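Local coordinates for Ig domain protein, group 2 domain protein (Shewanella frigidimarina, PDB 6BG8) that binds ice through this C-terminal DUF3494 domain, inhibiting crystal growth and helping its bacterium adhere to ice, at residues V208-R211 / T212-V216; L220-T224 / D225-L229; M16-S19 / Q20-T24; V135-T139 / G140-L144; I171-I174 / N175-A179. One frame throughout, in Å; residues are numbered along the deposited sequence.

Contact 1 (V208-R211 / T212-V216); sequences VNVR and TGANV. With PO4 (phosphate ion), chain H.
V210 spans the corner with one methyl, CG1, which rests 3.8 Å from A214 CB and 4.0 Å from V216 CG2, the two valines meeting at a slant. With chi1 at -167° this branch lies opposite its own backbone N and faces the chain beyond the turn, while CG2 packs on L229. Between V210 and V216 the backbone reverses through a type II beta turn from R211 to A214, closed by A214 N donating to R211 O at 3.1 Å. G213 holds the third position with a phi of 81°. N232, through ND2, bonds both R211 O and A214 O, so R211 O accepts two hydrogen bonds and the turn is tied at both ends. The R211 side chain leaves this bend altogether. A kink at chi3 (60°) turns its guanidinium edge to a phosphate ion, probably from the crystallisation liquor: R211 NE bonds O3 at 2.7 Å and R211 NH2 bonds O2 at 2.9 Å, a two-pronged grip. T194 OG1 and A166 N hold the same ion. T212 turns its CB away from V210, and its OG1 is hydrogen-bonded to D230 OD2. T212 is probably an ice-binding residue, and T212 to N215 match the T-A/G-X-T/N ice-binding motif, which here runs from the turn into the start of strand 215-217 of a beta-solenoid.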
# COMPACT_ATOMS: atom_id res chain seq x y z
N VAL A 208 -0.21 8.61 -1.80
CA VAL A 208 0.42 8.15 -0.57
C VAL A 208 1.72 8.91 -0.40
O VAL A 208 2.56 8.93 -1.32
CB VAL A 208 0.69 6.63 -0.60
CG1 VAL A 208 1.29 6.17 0.73
CG2 VAL A 208 -0.58 5.85 -0.93
N ASN A 209 1.90 9.54 0.76
CA ASN A 209 3.13 10.28 1.05
C ASN A 209 3.76 9.64 2.28
O ASN A 209 3.22 9.77 3.39
CB ASN A 209 2.85 11.76 1.29
CG ASN A 209 2.02 12.40 0.17
OD1 ASN A 209 1.14 13.22 0.43
ND2 ASN A 209 2.31 12.04 -1.08
N VAL A 210 4.88 8.96 2.10
CA VAL A 210 5.62 8.33 3.20
C VAL A 210 6.74 9.28 3.60
O VAL A 210 7.58 9.64 2.77
CB VAL A 210 6.17 6.96 2.80
CG1 VAL A 210 6.65 6.20 4.04
CG2 VAL A 210 5.11 6.16 2.03
N ARG A 211 6.74 9.70 4.86
CA ARG A 211 7.63 10.77 5.29
C ARG A 211 8.95 10.19 5.80
O ARG A 211 9.10 8.98 5.99
CB ARG A 211 6.92 11.64 6.33
CG ARG A 211 5.77 12.44 5.69
CD ARG A 211 4.80 13.04 6.68
NE ARG A 211 5.42 13.97 7.62
CZ ARG A 211 5.71 15.24 7.34
NH1 ARG A 211 5.45 15.73 6.13
NH2 ARG A 211 6.26 16.01 8.26
N THR A 212 9.92 11.08 5.96
CA THR A 212 11.33 10.76 6.19
C THR A 212 11.53 9.58 7.13
O THR A 212 11.15 9.64 8.30
CB THR A 212 12.03 12.00 6.76
OG1 THR A 212 11.56 13.17 6.07
CG2 THR A 212 13.52 11.89 6.58
N GLY A 213 12.15 8.51 6.64
CA GLY A 213 12.64 7.44 7.50
C GLY A 213 11.61 6.42 7.95
O GLY A 213 11.99 5.47 8.64
N ALA A 214 10.34 6.57 7.58
CA ALA A 214 9.35 5.57 7.98
C ALA A 214 9.66 4.21 7.36
O ALA A 214 10.25 4.11 6.28
CB ALA A 214 7.95 6.03 7.58
N ASN A 215 9.27 3.17 8.10
CA ASN A 215 9.40 1.78 7.68
C ASN A 215 8.01 1.23 7.35
O ASN A 215 7.12 1.28 8.20
CB ASN A 215 10.04 0.94 8.79
CG ASN A 215 10.41 -0.45 8.35
OD1 ASN A 215 9.54 -1.26 8.02
ND2 ASN A 215 11.71 -0.75 8.35
N VAL A 216 7.84 0.71 6.14
CA VAL A 216 6.55 0.18 5.71
C VAL A 216 6.69 -1.32 5.47
O VAL A 216 7.61 -1.76 4.78
CB VAL A 216 6.03 0.89 4.44
CG1 VAL A 216 4.78 0.21 3.91
CG2 VAL A 216 5.74 2.36 4.73
P PO4 H . 5.74 13.84 11.49
O1 PO4 H . 4.46 13.98 12.28
O2 PO4 H . 6.24 15.21 11.08
O3 PO4 H . 5.48 13.07 10.20
O4 PO4 H . 6.76 13.14 12.35

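Contact 2 (L220-T224 / D225-L229); sequences LFAVT and DQVTL
V227 wedges its two methyls against different residues of 220-222: CG1 faces L220 CB at 4.1 Å, while CG2 sits 3.8 Å from A222 CB and equally far from L220 O. L220, A222 and V227 each start toward the opposing strand. F221 instead turns away and stacks its ring on F203. Farther along, L220 and L229 meet at their ends, CD1 to CD2 at 4.2 Å, the two chains slanting across each other. The segments 220-222 and 226-229 themselves run at 137°, their axes 6.2 Å apart at the closest, as two sides of one solenoid coil joined by a corner. At that corner A222 CB lies only 3.2 Å from Q226 O, a close meeting of methyl and carbonyl. The polar ends reach outside: T224 OG1 bonds the carbonyl of W205, and Q226 NE2 bonds the E207 carboxylate. M16 and A18 close over L229 and V227 from the neighbouring coil. Since no hydrogen bond joins 220-224 to 225-229, the two strands are held to each other by apolar side chains, and their backbone bonds serve adjacent coils, as between L220 and L17.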
# COMPACT_ATOMS: atom_id res chain seq x y z
N LEU A 220 1.80 -0.12 -1.07
CA LEU A 220 1.41 1.29 -1.21
C LEU A 220 0.80 1.52 -2.59
O LEU A 220 1.51 1.48 -3.59
CB LEU A 220 2.62 2.20 -0.99
CG LEU A 220 3.30 2.01 0.37
CD1 LEU A 220 4.59 2.80 0.44
CD2 LEU A 220 2.34 2.39 1.51
N PHE A 221 -0.51 1.77 -2.63
CA PHE A 221 -1.25 2.00 -3.87
C PHE A 221 -1.82 3.42 -3.87
O PHE A 221 -2.49 3.82 -2.91
CB PHE A 221 -2.42 1.02 -4.03
CG PHE A 221 -2.01 -0.43 -4.14
CD1 PHE A 221 -1.55 -0.94 -5.34
CD2 PHE A 221 -2.15 -1.29 -3.06
CE1 PHE A 221 -1.19 -2.27 -5.45
CE2 PHE A 221 -1.78 -2.63 -3.16
CZ PHE A 221 -1.31 -3.12 -4.36
N ALA A 222 -1.60 4.15 -4.96
CA ALA A 222 -2.25 5.44 -5.19
C ALA A 222 -3.11 5.28 -6.44
O ALA A 222 -2.57 5.17 -7.55
CB ALA A 222 -1.23 6.57 -5.33
N VAL A 223 -4.43 5.25 -6.27
CA VAL A 223 -5.30 4.86 -7.38
C VAL A 223 -5.28 5.90 -8.50
O VAL A 223 -5.27 5.55 -9.68
CB VAL A 223 -6.73 4.60 -6.88
CG1 VAL A 223 -7.64 4.24 -8.06
CG2 VAL A 223 -6.73 3.47 -5.84
N THR A 224 -5.30 7.19 -8.15
CA THR A 224 -5.39 8.23 -9.17
C THR A 224 -4.20 9.19 -9.21
O THR A 224 -4.12 9.98 -10.15
CB THR A 224 -6.67 9.08 -9.01
OG1 THR A 224 -6.61 9.85 -7.80
CG2 THR A 224 -7.89 8.19 -8.99
N ASP A 225 -3.29 9.14 -8.24
CA ASP A 225 -2.15 10.05 -8.33
C ASP A 225 -0.84 9.32 -8.07
O ASP A 225 -0.44 8.49 -8.89
CB ASP A 225 -2.33 11.23 -7.37
CG ASP A 225 -1.36 12.37 -7.67
OD1 ASP A 225 -0.73 12.35 -8.75
OD2 ASP A 225 -1.21 13.27 -6.81
N GLN A 226 -0.19 9.57 -6.93
CA GLN A 226 1.23 9.24 -6.82
C GLN A 226 1.55 8.60 -5.47
O GLN A 226 0.87 8.82 -4.47
CB GLN A 226 2.10 10.49 -6.99
CG GLN A 226 1.89 11.53 -5.90
CD GLN A 226 2.75 12.76 -6.08
OE1 GLN A 226 3.61 12.80 -6.96
NE2 GLN A 226 2.51 13.78 -5.27
N VAL A 227 2.64 7.85 -5.45
CA VAL A 227 3.26 7.40 -4.21
C VAL A 227 4.60 8.11 -4.09
O VAL A 227 5.44 8.02 -4.99
CB VAL A 227 3.45 5.88 -4.18
CG1 VAL A 227 4.14 5.48 -2.87
CG2 VAL A 227 2.13 5.14 -4.33
N THR A 228 4.82 8.80 -2.98
CA THR A 228 6.10 9.46 -2.74
C THR A 228 6.76 8.88 -1.50
O THR A 228 6.10 8.65 -0.49
CB THR A 228 5.95 10.99 -2.60
OG1 THR A 228 5.31 11.32 -1.35
CG2 THR A 228 5.15 11.56 -3.76
N LEU A 229 8.06 8.64 -1.62
CA LEU A 229 8.91 8.16 -0.53
C LEU A 229 9.95 9.21 -0.17
O LEU A 229 10.41 9.98 -1.01
CB LEU A 229 9.66 6.89 -0.92
CG LEU A 229 8.88 5.68 -1.41
CD1 LEU A 229 9.85 4.51 -1.52
CD2 LEU A 229 7.74 5.38 -0.43

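Contact 3 (M16-S19 / Q20-T24); sequences MLAS and QAITT
S19 OG is gripped by two groups: Q20 NE2, which donates to it across 3.0 Å at a nearly straight 164°, and D39 OD2 from beyond the segments. The Q20 chain bends at chi2 (-61°), which brings its amide back to S19. The hydroxyl oxygen lies close to the amide plane, and the other end of the same amide, OE1, is bonded by Q40 NE2. With both ends held, the amide has little freedom to rotate, and S19 OG, receiving the Q20 proton, probably passes its own to D39. Inside the corner the chemistry turns apolar. I22 offers three carbons to the preceding strand: CG1 to A18 CB at 3.9 Å, CG2 to M16 CE at 3.6 Å, and CD1 to M16 O at 3.9 Å. M16 and I22 cross at a slant, and a bend at chi3 (-54°) curls the methionine's methyl onto the isoleucine. A18 CB also nears A21 O, at 3.3 Å. A21 N is buried here without a partner in the model. Around this core, L220 and L229 pack on M16, while A222 and V227 pack on A18. The polar S19-Q20 corner thus joins strands 14-18 and 21-24, each part of a parallel sheet, with aliphatic side chains packed between them, as in a coil of the beta-solenoid of this ice-binding family.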
# COMPACT_ATOMS: atom_id res chain seq x y z
N MET A 16 4.62 -1.22 -4.63
CA MET A 16 4.11 0.13 -4.83
C MET A 16 3.54 0.24 -6.23
O MET A 16 4.14 -0.25 -7.20
CB MET A 16 5.20 1.18 -4.63
CG MET A 16 5.88 1.09 -3.28
SD MET A 16 7.07 2.41 -2.98
CE MET A 16 8.13 2.32 -4.40
N LEU A 17 2.40 0.90 -6.34
CA LEU A 17 1.71 1.04 -7.62
C LEU A 17 0.94 2.34 -7.61
O LEU A 17 0.18 2.60 -6.68
CB LEU A 17 0.77 -0.15 -7.86
CG LEU A 17 -0.07 -0.17 -9.15
CD1 LEU A 17 0.82 -0.42 -10.37
CD2 LEU A 17 -1.16 -1.23 -9.06
N ALA A 18 1.11 3.15 -8.66
CA ALA A 18 0.44 4.44 -8.72
C ALA A 18 -0.03 4.71 -10.14
O ALA A 18 0.50 4.17 -11.11
CB ALA A 18 1.37 5.57 -8.25
N SER A 19 -1.05 5.56 -10.25
CA SER A 19 -1.51 6.02 -11.55
C SER A 19 -0.48 6.93 -12.23
O SER A 19 -0.18 6.76 -13.42
CB SER A 19 -2.84 6.76 -11.40
OG SER A 19 -3.19 7.45 -12.59
N GLN A 20 0.05 7.91 -11.50
CA GLN A 20 0.78 9.01 -12.14
C GLN A 20 2.28 8.95 -11.95
O GLN A 20 3.03 9.19 -12.90
CB GLN A 20 0.27 10.36 -11.61
CG GLN A 20 -1.17 10.69 -11.99
CD GLN A 20 -1.34 10.78 -13.48
OE1 GLN A 20 -0.76 11.65 -14.12
NE2 GLN A 20 -2.17 9.90 -14.04
N ALA A 21 2.75 8.65 -10.74
CA ALA A 21 4.18 8.75 -10.47
C ALA A 21 4.52 8.00 -9.19
O ALA A 21 3.69 7.86 -8.29
CB ALA A 21 4.63 10.22 -10.33
N ILE A 22 5.75 7.51 -9.14
CA ILE A 22 6.36 7.02 -7.91
C ILE A 22 7.70 7.74 -7.78
O ILE A 22 8.50 7.72 -8.71
CB ILE A 22 6.56 5.50 -7.90
CG1 ILE A 22 5.20 4.80 -7.94
CG2 ILE A 22 7.34 5.08 -6.65
CD1 ILE A 22 5.29 3.30 -8.20
N THR A 23 7.91 8.40 -6.65
CA THR A 23 9.12 9.18 -6.45
C THR A 23 9.75 8.86 -5.11
O THR A 23 9.08 8.40 -4.17
CB THR A 23 8.85 10.69 -6.52
OG1 THR A 23 8.20 11.13 -5.32
CG2 THR A 23 7.99 11.05 -7.73
N THR A 24 11.06 9.11 -5.02
CA THR A 24 11.79 8.93 -3.78
C THR A 24 12.91 9.95 -3.69
O THR A 24 13.50 10.36 -4.70
CB THR A 24 12.38 7.52 -3.62
OG1 THR A 24 12.98 7.39 -2.32
CG2 THR A 24 13.48 7.27 -4.66

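Contact 4 (V135-T139 / G140-L144); sequences VTLQT and GTLTL
L137 fills the tight inner side of this corner, where both of its methyls press on L142 CB, CD1 at 3.8 Å and CD2 at 3.9 Å. The two leucines cross at about a right angle, so the forked end of L137 abuts the base of L142 and their branches do not lie alongside each other. CG of L137 stands opposite its backbone N (chi1 167°), which carries CD1 inward until it comes within 3.4 Å of G140 O. I171 backs L137, and L124 packs on L142, so both side chains belong to the hydrophobic interior. Strand 135-137 ends one parallel face of the beta-solenoid, and strand 142-145 is the middle strand of another; the residues between them turn the chain from face to face. No hydrogen bond links the two segments round this turn. G140 sits there with a phi of 173° and a psi of -156°, a conformation in which a beta carbon would press on T139 O. The outer side is looser and polar. Q138 and T141 start their side chains away from the leucine pair, and T139 is exposed, its OG1 hydrogen-bonded outside the two segments. E118 steadies the turn from outside: its OE2 accepts from both Q138 N and T139 N, while its OE1 is bonded to T136 OG1. T141 leans on V172 of the next coil.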
# COMPACT_ATOMS: atom_id res chain seq x y z
N VAL A 135 -8.74 10.40 9.72
CA VAL A 135 -8.22 9.62 10.84
C VAL A 135 -6.75 9.97 11.06
O VAL A 135 -5.98 10.07 10.10
CB VAL A 135 -8.36 8.10 10.62
CG1 VAL A 135 -7.65 7.34 11.75
CG2 VAL A 135 -9.83 7.70 10.52
N THR A 136 -6.37 10.15 12.32
CA THR A 136 -4.97 10.33 12.66
C THR A 136 -4.51 9.20 13.56
O THR A 136 -5.30 8.62 14.32
CB THR A 136 -4.73 11.69 13.34
OG1 THR A 136 -5.70 11.88 14.39
CG2 THR A 136 -4.87 12.81 12.32
N LEU A 137 -3.22 8.89 13.45
CA LEU A 137 -2.55 7.91 14.30
C LEU A 137 -1.31 8.62 14.82
O LEU A 137 -0.25 8.57 14.18
CB LEU A 137 -2.22 6.64 13.53
CG LEU A 137 -1.26 5.60 14.12
CD1 LEU A 137 -1.52 5.35 15.60
CD2 LEU A 137 -1.39 4.31 13.32
N GLN A 138 -1.44 9.32 15.95
CA GLN A 138 -0.32 10.14 16.41
C GLN A 138 -0.16 10.22 17.93
O GLN A 138 0.92 10.54 18.41
CB GLN A 138 -0.45 11.56 15.85
CG GLN A 138 -1.75 12.29 16.18
CD GLN A 138 -1.93 13.52 15.30
OE1 GLN A 138 -1.07 13.82 14.46
NE2 GLN A 138 -3.05 14.21 15.46
N THR A 139 -1.22 9.94 18.70
CA THR A 139 -1.05 10.07 20.15
C THR A 139 -0.21 8.94 20.74
O THR A 139 0.23 9.05 21.89
CB THR A 139 -2.40 10.12 20.86
OG1 THR A 139 -3.13 8.91 20.58
CG2 THR A 139 -3.19 11.32 20.39
N GLY A 140 0.01 7.88 19.97
CA GLY A 140 0.71 6.73 20.49
C GLY A 140 0.68 5.62 19.45
O GLY A 140 0.49 5.88 18.26
N THR A 141 0.83 4.40 19.93
CA THR A 141 0.91 3.23 19.08
C THR A 141 -0.47 2.64 18.88
O THR A 141 -1.26 2.56 19.82
CB THR A 141 1.83 2.19 19.72
OG1 THR A 141 3.17 2.68 19.76
CG2 THR A 141 1.79 0.87 18.96
N LEU A 142 -0.76 2.20 17.66
CA LEU A 142 -1.92 1.38 17.40
C LEU A 142 -1.48 -0.08 17.45
O LEU A 142 -0.59 -0.49 16.69
CB LEU A 142 -2.55 1.70 16.04
CG LEU A 142 -3.62 0.71 15.56
CD1 LEU A 142 -4.82 0.69 16.52
CD2 LEU A 142 -4.05 1.03 14.13
N THR A 143 -2.08 -0.86 18.34
CA THR A 143 -1.79 -2.29 18.44
C THR A 143 -2.93 -3.06 17.79
O THR A 143 -4.10 -2.84 18.13
CB THR A 143 -1.59 -2.72 19.89
OG1 THR A 143 -0.49 -1.99 20.46
CG2 THR A 143 -1.29 -4.22 19.97
N LEU A 144 -2.60 -3.93 16.84
CA LEU A 144 -3.61 -4.74 16.16
C LEU A 144 -3.47 -6.18 16.66
O LEU A 144 -2.40 -6.78 16.54
CB LEU A 144 -3.47 -4.65 14.64
CG LEU A 144 -3.72 -3.23 14.10
CD1 LEU A 144 -3.47 -3.13 12.58
CD2 LEU A 144 -5.10 -2.70 14.47

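Contact 5 (I171-I174 / N175-A179); sequences IVLI and NGAQA
A chi1 of 64° puts I174 CG1 in the crowded position between backbone N and carbonyl carbon, and a chi1 of -57° turns N175 CG back beside its own N; the two side chains thereby run side by side in the same direction. I174 CD1 sits over the face of the N175 amide, at its nitrogen end, 3.5 Å from ND2, whose hydrogen bond goes to D145 OD1, fixing that end of the asparagine. After them the chain folds through a type I' beta turn from I174 to A177, closed by A177 N to I174 O at 3.2 Å. G176, with a phi of 97°, takes the third place. On the other side of the strand L173 leans over the returning chain: its CB is 4.0 Å from A177 CB and 3.5 Å from A177 O, and its CD1 reaches A179 N at 3.5 Å. A glycerol, probably from the crystallisation liquor, hydrogen-bonds A177 O. The turn ends strand 171-174 at the surface, an outer strand of a three-stranded parallel face, where it pairs with 142-145; L173 packs on L144, I182 and S199, and residues 175-179 lead on to strand 182-186.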
# COMPACT_ATOMS: atom_id res chain seq x y z
N ILE A 171 2.53 1.24 14.31
CA ILE A 171 1.60 0.11 14.33
C ILE A 171 2.37 -1.10 14.84
O ILE A 171 3.45 -1.42 14.32
CB ILE A 171 0.99 -0.13 12.94
CG1 ILE A 171 0.02 0.99 12.58
CG2 ILE A 171 0.28 -1.49 12.88
CD1 ILE A 171 -0.33 1.05 11.12
N VAL A 172 1.85 -1.74 15.88
CA VAL A 172 2.40 -2.97 16.42
C VAL A 172 1.39 -4.09 16.22
O VAL A 172 0.19 -3.90 16.44
CB VAL A 172 2.76 -2.81 17.91
CG1 VAL A 172 3.14 -4.16 18.53
CG2 VAL A 172 3.89 -1.82 18.07
N LEU A 173 1.89 -5.25 15.81
CA LEU A 173 1.05 -6.42 15.55
C LEU A 173 1.30 -7.46 16.62
O LEU A 173 2.46 -7.77 16.94
CB LEU A 173 1.34 -7.00 14.17
CG LEU A 173 1.36 -5.98 13.02
CD1 LEU A 173 1.49 -6.70 11.69
CD2 LEU A 173 0.10 -5.12 13.06
N ILE A 174 0.22 -8.00 17.19
CA ILE A 174 0.32 -9.05 18.19
C ILE A 174 -0.66 -10.16 17.88
O ILE A 174 -1.66 -9.98 17.17
CB ILE A 174 0.07 -8.53 19.63
CG1 ILE A 174 -1.36 -8.00 19.77
CG2 ILE A 174 1.15 -7.51 20.04
CD1 ILE A 174 -1.75 -7.74 21.21
N ASN A 175 -0.36 -11.35 18.43
CA ASN A 175 -1.30 -12.47 18.52
C ASN A 175 -1.84 -12.88 17.15
O ASN A 175 -3.04 -13.08 16.96
CB ASN A 175 -2.46 -12.13 19.47
CG ASN A 175 -1.98 -11.76 20.87
OD1 ASN A 175 -0.87 -12.11 21.28
ND2 ASN A 175 -2.82 -11.07 21.62
N GLY A 176 -0.93 -13.02 16.18
CA GLY A 176 -1.27 -13.54 14.87
C GLY A 176 -1.53 -12.48 13.81
O GLY A 176 -1.57 -12.81 12.62
N ALA A 177 -1.71 -11.22 14.21
CA ALA A 177 -1.95 -10.18 13.23
C ALA A 177 -0.75 -10.07 12.29
O ALA A 177 0.40 -10.05 12.73
CB ALA A 177 -2.22 -8.84 13.92
N GLN A 178 -1.03 -10.00 10.99
CA GLN A 178 0.02 -9.94 9.98
C GLN A 178 -0.23 -8.78 9.02
O GLN A 178 -1.38 -8.49 8.67
CB GLN A 178 0.09 -11.23 9.18
CG GLN A 178 0.32 -12.46 9.99
CD GLN A 178 0.45 -13.66 9.10
OE1 GLN A 178 1.44 -13.80 8.39
NE2 GLN A 178 -0.57 -14.52 9.09
N ALA A 179 0.86 -8.14 8.58
CA ALA A 179 0.75 -7.03 7.64
C ALA A 179 -0.04 -7.41 6.40
O ALA A 179 -0.80 -6.59 5.87
CB ALA A 179 2.15 -6.54 7.23

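How the contacts relate
Contact 3 is the most buried; contacts 1, 2 and 4 are partly buried, and contact 5 lies at the surface. Contacts 2 and 3 are corners of adjacent coils, where probable backbone hydrogen bonds join D225 O to Q20 N and L229 N to T23 O. Contact 1 adjoins contact 2 likewise, probably through V208 O and T228 N. Contacts 4 and 5 form a second group, probably bonded from L144 N to V172 O, and contact 3 lies across the chain's centre from both. Aliphatic packing recurs in all. Backbone-bonded beta turns close contacts 1 and 5, side-chain amide and hydroxyl brace contact 3, and contacts 2 and 4 have no hydrogen bond between their segments.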